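Local coordinates for Lactamase_B domain-containing protein (Pontibacter korlensis, PDB 6XFR) that probably hydrolyses beta-lactam antibiotics to substituted beta-amino acids, as a periplasmic zinc-dependent class B1 metallo-beta-lactamase, at residues Val98-Glu101 with Leu102-Ile105. Numbering follows the deposited sequence.
Sequences VTSE and LTAI
The switch from strand 98-100 into helix 101-109 turns on Ser-100, which occupies the N-cap position and touches Thr-103 three residues on. Ser-100 OG donates to OG1 of Thr-103 at 3.0 Å, a bond between side chains. With chi1 at 72°, Ser-100 OG sits between its own backbone N and carbonyl carbon, and it also lies 3.1 Å from the backbone N of Thr-103. OG1 of Thr-103 has a second partner, Asp-144 OD2, so this hydroxyl ties the cap to a chain segment beyond the helix.

The carbonyl of Ser-100 begins the helical ladder. Ser-100 O accepts from Ala-104 N at 3.1 Å, with an N-H...O angle of 158°. A second donor, OG1 of the preceding Thr-99, reaches the same Ser-100 O at 2.9 Å. The two donors arrive from opposite faces of the carbonyl plane, so this oxygen is gripped by one strand side chain and one helix amide. One step later, Ile-105 N bonds to O of Glu-101 at 3.0 Å.

Nonpolar packing between the two threonines accompanies these bonds. The methyl CG2 of Thr-103, anti to its backbone N, reaches CB of Thr-99 at 3.6 Å, and the two side chains pass at a slant. Both residues are buried. Thr-99 also rests on Pro-76 and Pro-115, while backbone bonds from Thr-99 to Val-117 and Phe-119 hold the strand against strand 117-119.

The side chain of Thr-103 lies about 5 Å from that of His-78, a zinc ligand, which places the first helical turn close to the zinc site. Together, the serine N-cap and the i to i+4 bonds that follow it mark the strand-to-helix junction of a beta-alpha-beta unit, here within the metallo-beta-lactamase fold.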
loop_
_atom_site.group_PDB
_atom_site.type_symbol
_atom_site.label_atom_id
_atom_site.label_comp_id
_atom_site.label_asym_id
_atom_site.label_seq_id
_atom_site.Cartn_x
_atom_site.Cartn_y
_atom_site.Cartn_z
ATOM N N VAL B 98 -25.129 7.328 -5.212
ATOM C CA VAL B 98 -25.047 8.295 -6.296
ATOM C C VAL B 98 -24.104 7.761 -7.354
ATOM O O VAL B 98 -22.974 7.372 -7.038
ATOM C CB VAL B 98 -24.551 9.659 -5.766
ATOM C CG1 VAL B 98 -24.343 10.644 -6.899
ATOM C CG2 VAL B 98 -25.547 10.219 -4.740
ATOM N N THR B 99 -24.538 7.794 -8.619
ATOM C CA THR B 99 -23.747 7.203 -9.689
ATOM C C THR B 99 -23.785 8.119 -10.913
ATOM O O THR B 99 -24.467 9.143 -10.939
ATOM C CB THR B 99 -24.225 5.763 -10.008
ATOM O OG1 THR B 99 -25.438 5.793 -10.751
ATOM C CG2 THR B 99 -24.485 4.957 -8.746
ATOM N N SER B 100 -23.013 7.767 -11.927
ATOM C CA SER B 100 -23.175 8.401 -13.223
ATOM C C SER B 100 -24.506 7.977 -13.844
ATOM O O SER B 100 -25.135 7.001 -13.420
ATOM C CB SER B 100 -22.005 8.051 -14.149
ATOM O OG SER B 100 -22.060 6.704 -14.585
ATOM N N GLU B 101 -24.954 8.755 -14.837
ATOM C CA GLU B 101 -26.197 8.436 -15.532
ATOM C C GLU B 101 -26.121 7.060 -16.166
ATOM O O GLU B 101 -27.031 6.246 -16.007
ATOM C CB GLU B 101 -26.501 9.478 -16.614
ATOM C CG GLU B 101 -27.757 10.247 -16.407
ATOM C CD GLU B 101 -28.132 11.123 -17.618
ATOM O OE1 GLU B 101 -28.302 10.575 -18.739
ATOM O OE2 GLU B 101 -28.281 12.359 -17.450
ATOM N N LEU B 102 -25.017 6.761 -16.861
ATOM C CA LEU B 102 -24.993 5.483 -17.557
ATOM C C LEU B 102 -24.760 4.324 -16.597
ATOM O O LEU B 102 -25.261 3.220 -16.842
ATOM C CB LEU B 102 -23.943 5.464 -18.669
ATOM C CG LEU B 102 -23.850 4.069 -19.306
ATOM C CD1 LEU B 102 -25.210 3.588 -19.783
ATOM C CD2 LEU B 102 -22.876 4.038 -20.467
ATOM N N THR B 103 -24.078 4.551 -15.472
ATOM C CA THR B 103 -24.042 3.484 -14.489
ATOM C C THR B 103 -25.457 3.142 -14.034
ATOM O O THR B 103 -25.816 1.961 -13.934
ATOM C CB THR B 103 -23.176 3.875 -13.288
ATOM O OG1 THR B 103 -21.773 3.846 -13.636
ATOM C CG2 THR B 103 -23.431 2.920 -12.131
ATOM N N ALA B 104 -26.313 4.157 -13.854
ATOM C CA ALA B 104 -27.702 3.892 -13.491
ATOM C C ALA B 104 -28.428 3.137 -14.603
ATOM O O ALA B 104 -29.259 2.256 -14.339
ATOM C CB ALA B 104 -28.403 5.201 -13.149
ATOM N N ILE B 105 -28.134 3.478 -15.861
ATOM C CA ILE B 105 -28.770 2.803 -16.984
ATOM C C ILE B 105 -28.383 1.327 -17.005
ATOM O O ILE B 105 -29.251 0.441 -17.083
ATOM C CB ILE B 105 -28.417 3.503 -18.314
ATOM C CG1 ILE B 105 -28.904 4.968 -18.325
ATOM C CG2 ILE B 105 -29.030 2.733 -19.519
ATOM C CD1 ILE B 105 -28.466 5.794 -19.572
#